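Polyketide synthase PksL (Bacillus subtilis, PDB 5E1V) forms a dehydratase domain of a trans-AT polyketide synthase linked to bacillaene, and probably removes water from beta-hydroxyacyl intermediates to leave a double bond. Local coordinates at residues Pro16-His21 with Gln61-Glu66; Leu32-Ile37 with Leu57-Pro62. All blocks are in the same frame, centred on the assembly; numbering follows the deposited sequence.

Contact 1: residues Pro16-His21 with Gln61-Glu66; sequences PFIYHH and QPLTAE
Ile-18 meets the second segment with two separate branches, each with its own partner. The longer one ends in CD1, which lies 4.3 Å from Leu-63 CD2, methyl against methyl. The shorter one, CG2, is 4.4 Å from Ala-65 CB. With CG1 anti to the carbonyl carbon (chi1 -62°) and CD1 extended beyond it (chi2 178°), the two branches splay toward alternate residues of the short strand 63-65. Leu-63 comes in differently: its CG is anti to the backbone N (chi1 -168°), which brings the end of the side chain closer to the helix than its base. This is the packed side: the methyls meet at ordinary van der Waals distance and all three residues are buried. Strand 26-29 thickens the packing: Leu-63 and Ala-65 pair through their backbones with Leu-29 and Asn-27, and the Ile-18 side chain touches those same two residues.

On the solvent side the chemistry changes. The side chains of Thr-64, partly exposed, and Glu-66, exposed, leave the backbone pointing away from the helix, and Glu-66 OE2 reaches a salt bridge with Arg-95. On the helix, Tyr-19 is exposed and lays CD2 3.4 Å above the plane of the His-20 ring. The turn then leads into His-21, which begins the HxxxGxxxxP signature of hotdog-fold polyketide dehydratases, and His-21 ND1 is hydrogen-bonded to Val-28 O. Between the two segments there are just methyl groups, so shape and burial of greasy surface, without polar direction, set helix 16-19 against the face of the small sheet at strands 63-65 and 26-29.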
ATOM      1  N   PRO A  16       6.771   8.603 -10.294  1.00 19.59           N
ATOM      2  CA  PRO A  16       6.765   7.330 -11.020  1.00 19.23           C
ATOM      3  C   PRO A  16       5.633   6.397 -10.606  1.00 20.95           C
ATOM      4  O   PRO A  16       5.258   5.536 -11.431  1.00 22.58           O
ATOM      5  CB  PRO A  16       8.139   6.740 -10.703  1.00 22.63           C
ATOM      6  CG  PRO A  16       8.511   7.302  -9.397  1.00 22.35           C
ATOM      7  CD  PRO A  16       7.852   8.661  -9.290  1.00 21.32           C
ATOM      8  N   PHE A  17       5.100   6.514  -9.365  1.00 16.04           N
ATOM      9  CA  PHE A  17       3.979   5.641  -9.000  1.00 16.38           C
ATOM     10  C   PHE A  17       2.722   6.038  -9.783  1.00 16.20           C
ATOM     11  O   PHE A  17       2.002   5.209 -10.257  1.00 22.17           O
ATOM     12  CB  PHE A  17       3.727   5.694  -7.473  1.00 15.45           C
ATOM     13  CG  PHE A  17       4.948   5.284  -6.647  1.00 14.83           C
ATOM     14  CD1 PHE A  17       5.405   3.999  -6.657  1.00 14.72           C
ATOM     15  CD2 PHE A  17       5.684   6.227  -5.938  1.00 15.28           C
ATOM     16  CE1 PHE A  17       6.528   3.567  -5.889  1.00 13.08           C
ATOM     17  CE2 PHE A  17       6.829   5.832  -5.211  1.00 16.99           C
ATOM     18  CZ  PHE A  17       7.250   4.479  -5.212  1.00 14.76           C
ATOM     19  N   ILE A  18       2.506   7.333  -9.950  1.00 15.58           N
ATOM     20  CA  ILE A  18       1.366   7.806 -10.660  1.00 16.10           C
ATOM     21  C   ILE A  18       1.521   7.494 -12.147  1.00 16.94           C
ATOM     22  O   ILE A  18       0.618   7.093 -12.780  1.00 15.34           O
ATOM     23  CB  ILE A  18       1.141   9.306 -10.398  1.00 15.62           C
ATOM     24  CG1 ILE A  18       0.863   9.574  -8.899  1.00 15.26           C
ATOM     25  CG2 ILE A  18       0.010   9.859 -11.170  1.00 15.03           C
ATOM     26  CD1 ILE A  18       0.673  11.012  -8.547  1.00 14.52           C
ATOM     27  N   TYR A  19       2.675   7.771 -12.713  1.00 16.99           N
ATOM     28  CA  TYR A  19       2.821   7.549 -14.109  1.00 17.51           C
ATOM     29  C   TYR A  19       2.622   6.112 -14.480  1.00 19.56           C
ATOM     30  O   TYR A  19       2.019   5.827 -15.553  1.00 21.35           O
ATOM     31  CB  TYR A  19       4.182   8.056 -14.535  1.00 18.12           C
ATOM     32  CG  TYR A  19       4.410   8.011 -15.999  1.00 19.66           C
ATOM     33  CD1 TYR A  19       4.188   9.115 -16.778  1.00 20.20           C
ATOM     34  CD2 TYR A  19       4.946   6.869 -16.611  1.00 23.55           C
ATOM     35  CE1 TYR A  19       4.415   9.086 -18.162  1.00 22.01           C
ATOM     36  CE2 TYR A  19       5.196   6.828 -18.000  1.00 21.94           C
ATOM     37  CZ  TYR A  19       4.928   7.934 -18.778  1.00 23.25           C
ATOM     38  OH  TYR A  19       5.202   7.925 -20.200  1.00 18.91           O
ATOM     39  N   HIS A  20       3.040   5.196 -13.618  1.00 16.99           N
ATOM     40  CA  HIS A  20       3.079   3.750 -13.923  1.00 19.41           C
ATOM     41  C   HIS A  20       1.929   2.959 -13.261  1.00 17.85           C
ATOM     42  O   HIS A  20       1.971   1.722 -13.160  1.00 17.68           O
ATOM     43  CB  HIS A  20       4.436   3.159 -13.525  1.00 18.00           C
ATOM     44  CG  HIS A  20       5.557   3.612 -14.411  1.00 18.85           C
ATOM     45  ND1 HIS A  20       5.603   3.280 -15.755  1.00 21.57           N
ATOM     46  CD2 HIS A  20       6.560   4.510 -14.221  1.00 19.49           C
ATOM     47  CE1 HIS A  20       6.656   3.854 -16.325  1.00 18.36           C
ATOM     48  NE2 HIS A  20       7.264   4.590 -15.418  1.00 18.65           N
ATOM     49  N   HIS A  21       0.881   3.675 -12.890  1.00 17.42           N
ATOM     50  CA  HIS A  21      -0.242   3.020 -12.269  1.00 16.43           C
ATOM     51  C   HIS A  21      -1.502   3.599 -12.804  1.00 16.94           C
ATOM     52  O   HIS A  21      -1.872   4.711 -12.463  1.00 17.26           O
ATOM     53  CB  HIS A  21      -0.177   3.189 -10.733  1.00 14.59           C
ATOM     54  CG  HIS A  21      -1.230   2.420 -10.002  1.00 14.77           C
ATOM     55  ND1 HIS A  21      -2.333   3.021  -9.465  1.00 15.08           N
ATOM     56  CD2 HIS A  21      -1.344   1.096  -9.713  1.00 16.80           C
ATOM     57  CE1 HIS A  21      -3.065   2.115  -8.826  1.00 16.68           C
ATOM     58  NE2 HIS A  21      -2.495   0.935  -8.980  1.00 18.71           N
ATOM     59  N   GLN A  61     -11.437   9.320  -1.849  1.00 22.33           N
ATOM     60  CA  GLN A  61     -11.453   9.267  -3.268  1.00 21.40           C
ATOM     61  C   GLN A  61     -10.052   9.013  -3.804  1.00 19.08           C
ATOM     62  O   GLN A  61      -9.128   9.344  -3.155  1.00 16.60           O
ATOM     63  CB  GLN A  61     -12.018  10.573  -3.894  1.00 21.43           C
ATOM     64  CG  GLN A  61     -11.246  11.830  -3.622  1.00 22.71           C
ATOM     65  CD  GLN A  61     -12.070  13.090  -3.811  1.00 26.48           C
ATOM     66  OE1 GLN A  61     -12.454  13.431  -4.927  1.00 25.15           O
ATOM     67  NE2 GLN A  61     -12.309  13.809  -2.741  1.00 30.73           N
ATOM     68  N   PRO A  62      -9.940   8.482  -5.035  1.00 20.47           N
ATOM     69  CA  PRO A  62      -8.626   8.288  -5.667  1.00 16.89           C
ATOM     70  C   PRO A  62      -7.942   9.572  -6.021  1.00 17.81           C
ATOM     71  O   PRO A  62      -8.599  10.575  -6.381  1.00 19.65           O
ATOM     72  CB  PRO A  62      -8.928   7.402  -6.877  1.00 19.16           C
ATOM     73  CG  PRO A  62     -10.263   6.810  -6.596  1.00 20.53           C
ATOM     74  CD  PRO A  62     -11.004   7.850  -5.842  1.00 20.69           C
ATOM     75  N   LEU A  63      -6.619   9.563  -5.867  1.00 16.50           N
ATOM     76  CA  LEU A  63      -5.802  10.711  -6.169  1.00 15.50           C
ATOM     77  C   LEU A  63      -5.325  10.502  -7.604  1.00 16.97           C
ATOM     78  O   LEU A  63      -4.485   9.657  -7.880  1.00 12.45           O
ATOM     79  CB  LEU A  63      -4.648  10.812  -5.209  1.00 16.44           C
ATOM     80  CG  LEU A  63      -3.956  12.184  -5.322  1.00 17.24           C
ATOM     81  CD1 LEU A  63      -3.477  12.594  -3.997  1.00 18.06           C
ATOM     82  CD2 LEU A  63      -2.910  12.228  -6.432  1.00 17.49           C
ATOM     83  N   THR A  64      -5.916  11.258  -8.509  1.00 17.90           N
ATOM     84  CA  THR A  64      -5.724  11.010  -9.927  1.00 19.08           C
ATOM     85  C   THR A  64      -5.082  12.237 -10.531  1.00 18.46           C
ATOM     86  O   THR A  64      -5.283  13.328 -10.051  1.00 19.11           O
ATOM     87  CB  THR A  64      -7.050  10.759 -10.684  1.00 20.34           C
ATOM     88  OG1 THR A  64      -7.813  11.959 -10.715  1.00 23.48           O
ATOM     89  CG2 THR A  64      -7.861   9.686 -10.025  1.00 23.58           C
ATOM     90  N   ALA A  65      -4.306  12.052 -11.590  1.00 19.23           N
ATOM     91  CA  ALA A  65      -3.764  13.224 -12.316  1.00 18.81           C
ATOM     92  C   ALA A  65      -3.815  12.923 -13.781  1.00 20.69           C
ATOM     93  O   ALA A  65      -3.629  11.779 -14.208  1.00 20.21           O
ATOM     94  CB  ALA A  65      -2.340  13.514 -11.892  1.00 19.46           C
ATOM     95  N   GLU A  66      -4.127  13.929 -14.585  1.00 21.15           N
ATOM     96  CA  GLU A  66      -3.905  13.694 -16.005  1.00 24.37           C
ATOM     97  C   GLU A  66      -3.086  14.810 -16.646  1.00 18.88           C
ATOM     98  O   GLU A  66      -3.002  15.958 -16.143  1.00 18.47           O
ATOM     99  CB  GLU A  66      -5.244  13.484 -16.729  1.00 28.30           C
ATOM    100  CG  GLU A  66      -6.047  14.758 -16.754  1.00 31.51           C
ATOM    101  CD  GLU A  66      -7.274  14.698 -17.658  1.00 37.45           C
ATOM    102  OE1 GLU A  66      -7.507  13.685 -18.345  1.00 42.98           O
ATOM    103  OE2 GLU A  66      -8.007  15.693 -17.649  1.00 39.85           O
TER

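Contact 2: residues Leu32-Ile37 with Leu57-Pro62; sequences LAYIDI and LSIYQP
The Tyr-34 ring is met at its edge by Ile-59: CD1 lies near the ring plane, 4.0 Å from both CD2 and CE2 of Tyr-34. A water also sits at the edge, in the plane of the ring, 2.5 Å from Tyr-34 OH. From the segment 57-62 nothing comes over either face. The side chains of Tyr-34 and Ile-59 cross obliquely, with Ile-59 CG1 backing up its terminal methyl. At the root of the tyrosine, Leu-57 CD1 packs 3.9 Å from Tyr-34 CB; with its CG anti to the backbone N (chi1 -167°), Leu-57 extends this methyl toward the helix. The water donates to Gln-61 O at 2.9 Å, so it joins the phenol to the backbone just past the strand. A phenylalanine here would probably leave the water without its phenol partner and so break the bridge to the Gln-61 carbonyl. In the hotdog fold a long helix lies across a curved antiparallel sheet, and here helix 34-44 rests on strand 53-59, which hydrogen-bonds to strand 215-225 on one side and 104-112 on the other; Tyr-34 also touches Tyr-106 of strand 104-112.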
ATOM      1  N   LEU A  32      -2.245   2.412  -1.483  1.00 12.20           N
ATOM      2  CA  LEU A  32      -1.308   1.749  -0.525  1.00 13.05           C
ATOM      3  C   LEU A  32       0.032   2.543  -0.372  1.00 11.84           C
ATOM      4  O   LEU A  32       0.799   2.284   0.520  1.00 10.91           O
ATOM      5  CB  LEU A  32      -1.031   0.318  -0.916  1.00 14.88           C
ATOM      6  CG  LEU A  32      -2.249  -0.608  -0.642  1.00 15.21           C
ATOM      7  CD1 LEU A  32      -1.987  -1.933  -1.315  1.00 15.75           C
ATOM      8  CD2 LEU A  32      -2.394  -0.796   0.858  1.00 15.44           C
ATOM      9  N   ALA A  33       0.195   3.561  -1.213  1.00 10.59           N
ATOM     10  CA  ALA A  33       1.323   4.468  -1.144  1.00 10.21           C
ATOM     11  C   ALA A  33       1.218   5.431  -0.010  1.00  9.76           C
ATOM     12  O   ALA A  33       2.193   6.049   0.380  1.00  9.52           O
ATOM     13  CB  ALA A  33       1.480   5.201  -2.477  1.00  9.96           C
ATOM     14  N   TYR A  34       0.019   5.583   0.579  1.00  9.84           N
ATOM     15  CA  TYR A  34      -0.116   6.494   1.752  1.00  9.57           C
ATOM     16  C   TYR A  34       0.701   6.055   2.964  1.00  8.57           C
ATOM     17  O   TYR A  34       0.958   6.883   3.885  1.00  9.65           O
ATOM     18  CB  TYR A  34      -1.625   6.643   2.120  1.00 10.31           C
ATOM     19  CG  TYR A  34      -2.384   7.539   1.215  1.00 10.97           C
ATOM     20  CD1 TYR A  34      -1.999   8.819   1.029  1.00 13.48           C
ATOM     21  CD2 TYR A  34      -3.501   7.085   0.534  1.00 13.19           C
ATOM     22  CE1 TYR A  34      -2.751   9.711   0.217  1.00 14.26           C
ATOM     23  CE2 TYR A  34      -4.265   7.910  -0.271  1.00 14.23           C
ATOM     24  CZ  TYR A  34      -3.941   9.233  -0.398  1.00 14.78           C
ATOM     25  OH  TYR A  34      -4.649  10.055  -1.221  1.00 15.16           O
ATOM     26  N   ILE A  35       0.941   4.761   3.118  1.00  9.21           N
ATOM     27  CA  ILE A  35       1.761   4.260   4.263  1.00  9.77           C
ATOM     28  C   ILE A  35       3.177   4.895   4.259  1.00 11.46           C
ATOM     29  O   ILE A  35       3.626   5.510   5.243  1.00 10.90           O
ATOM     30  CB  ILE A  35       1.848   2.734   4.261  1.00 10.40           C
ATOM     31  CG1 ILE A  35       0.407   2.173   4.445  1.00 12.56           C
ATOM     32  CG2 ILE A  35       2.752   2.284   5.360  1.00 10.71           C
ATOM     33  CD1 ILE A  35       0.272   0.736   4.100  1.00 13.74           C
ATOM     34  N   ASP A  36       3.815   4.796   3.069  1.00 11.90           N
ATOM     35  CA  ASP A  36       5.125   5.441   2.882  1.00 12.61           C
ATOM     36  C   ASP A  36       5.064   6.939   3.088  1.00 12.47           C
ATOM     37  O   ASP A  36       5.876   7.471   3.886  1.00 13.32           O
ATOM     38  CB  ASP A  36       5.802   5.048   1.593  1.00 13.76           C
ATOM     39  CG  ASP A  36       7.253   5.486   1.599  1.00 14.18           C
ATOM     40  OD1 ASP A  36       8.047   4.807   2.281  1.00 13.89           O
ATOM     41  OD2 ASP A  36       7.504   6.547   1.004  1.00 13.27           O
ATOM     42  N   ILE A  37       4.098   7.615   2.447  1.00 12.37           N
ATOM     43  CA  ILE A  37       3.893   9.031   2.590  1.00 10.80           C
ATOM     44  C   ILE A  37       3.879   9.446   4.094  1.00  9.77           C
ATOM     45  O   ILE A  37       4.684  10.302   4.536  1.00  9.71           O
ATOM     46  CB  ILE A  37       2.679   9.519   1.793  1.00 11.21           C
ATOM     47  CG1 ILE A  37       2.976   9.499   0.289  1.00 11.93           C
ATOM     48  CG2 ILE A  37       2.226  10.879   2.287  1.00 11.46           C
ATOM     49  CD1 ILE A  37       1.770   9.413  -0.571  1.00 10.62           C
ATOM     50  N   LEU A  57      -7.035   4.385   8.704  1.00 15.56           N
ATOM     51  CA  LEU A  57      -6.877   5.177   7.489  1.00 14.55           C
ATOM     52  C   LEU A  57      -8.042   4.987   6.588  1.00 12.95           C
ATOM     53  O   LEU A  57      -8.404   3.861   6.265  1.00 17.48           O
ATOM     54  CB  LEU A  57      -5.562   4.761   6.715  1.00 13.60           C
ATOM     55  CG  LEU A  57      -5.185   5.728   5.630  1.00 11.32           C
ATOM     56  CD1 LEU A  57      -3.685   6.077   5.408  1.00 10.95           C
ATOM     57  CD2 LEU A  57      -5.766   5.185   4.275  1.00 13.18           C
ATOM     58  N   SER A  58      -8.671   6.082   6.171  1.00 16.89           N
ATOM     59  CA  SER A  58      -9.725   6.056   5.202  1.00 16.68           C
ATOM     60  C   SER A  58      -9.381   6.834   3.977  1.00 14.65           C
ATOM     61  O   SER A  58      -8.951   7.925   4.100  1.00 13.13           O
ATOM     62  CB  SER A  58     -10.980   6.738   5.783  1.00 17.94           C
ATOM     63  OG  SER A  58     -11.506   5.875   6.665  1.00 22.75           O
ATOM     64  N   ILE A  59      -9.651   6.230   2.838  1.00 16.56           N
ATOM     65  CA  ILE A  59      -9.593   6.854   1.505  1.00 16.23           C
ATOM     66  C   ILE A  59     -10.971   7.262   1.056  1.00 16.71           C
ATOM     67  O   ILE A  59     -11.860   6.434   0.956  1.00 19.96           O
ATOM     68  CB  ILE A  59      -8.849   5.984   0.525  1.00 14.71           C
ATOM     69  CG1 ILE A  59      -7.431   5.708   1.080  1.00 13.76           C
ATOM     70  CG2 ILE A  59      -8.773   6.586  -0.890  1.00 15.12           C
ATOM     71  CD1 ILE A  59      -6.703   4.738   0.160  1.00 13.93           C
ATOM     72  N   TYR A  60     -11.109   8.548   0.791  1.00 19.37           N
ATOM     73  CA  TYR A  60     -12.389   9.200   0.397  1.00 19.99           C
ATOM     74  C   TYR A  60     -12.545   9.186  -1.106  1.00 22.90           C
ATOM     75  O   TYR A  60     -13.632   8.989  -1.588  1.00 23.25           O
ATOM     76  CB  TYR A  60     -12.506  10.605   0.980  1.00 19.38           C
ATOM     77  CG  TYR A  60     -12.683  10.470   2.426  1.00 22.14           C
ATOM     78  CD1 TYR A  60     -13.965  10.297   2.949  1.00 21.67           C
ATOM     79  CD2 TYR A  60     -11.595  10.293   3.259  1.00 18.76           C
ATOM     80  CE1 TYR A  60     -14.134  10.039   4.266  1.00 20.09           C
ATOM     81  CE2 TYR A  60     -11.761  10.084   4.571  1.00 19.93           C
ATOM     82  CZ  TYR A  60     -13.036   9.913   5.061  1.00 20.61           C
ATOM     83  OH  TYR A  60     -13.163   9.634   6.377  1.00 17.02           O
ATOM     84  N   GLN A  61     -11.437   9.320  -1.849  1.00 22.33           N
ATOM     85  CA  GLN A  61     -11.453   9.267  -3.268  1.00 21.40           C
ATOM     86  C   GLN A  61     -10.052   9.013  -3.804  1.00 19.08           C
ATOM     87  O   GLN A  61      -9.128   9.344  -3.155  1.00 16.60           O
ATOM     88  CB  GLN A  61     -12.018  10.573  -3.894  1.00 21.43           C
ATOM     89  CG  GLN A  61     -11.246  11.830  -3.622  1.00 22.71           C
ATOM     90  CD  GLN A  61     -12.070  13.090  -3.811  1.00 26.48           C
ATOM     91  OE1 GLN A  61     -12.454  13.431  -4.927  1.00 25.15           O
ATOM     92  NE2 GLN A  61     -12.309  13.809  -2.741  1.00 30.73           N
ATOM     93  N   PRO A  62      -9.940   8.482  -5.035  1.00 20.47           N
ATOM     94  CA  PRO A  62      -8.626   8.288  -5.667  1.00 16.89           C
ATOM     95  C   PRO A  62      -7.942   9.572  -6.021  1.00 17.81           C
ATOM     96  O   PRO A  62      -8.599  10.575  -6.381  1.00 19.65           O
ATOM     97  CB  PRO A  62      -8.928   7.402  -6.877  1.00 19.16           C
ATOM     98  CG  PRO A  62     -10.263   6.810  -6.596  1.00 20.53           C
ATOM     99  CD  PRO A  62     -11.004   7.850  -5.842  1.00 20.69           C
TER
HETATM  100  O   HOH W   1      -6.454   8.694  -2.376  1.00 21.58           O

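From the N terminus, the chain makes helix 16-19, runs through strands 21-23 and 26-29, and enters helix 34-44. On its return along strand 53-59 it closes contact 2 first, around a shorter loop; continuing into strand 63-65 it closes contact 1, around a longer one. Contact 2 is therefore nested inside contact 1, and both share Gln-61 and Pro-62, where the chain passes from strand to strand. Their centres are about 12 Å apart, yet they touch: Leu-63 CD1 packs 3.9 Å from Tyr-34 OH. Together they join the long helix 34-44 and strand 53-59 of the first hotdog, in what is probably a double-hotdog domain, to the small sheet and helix 16-19.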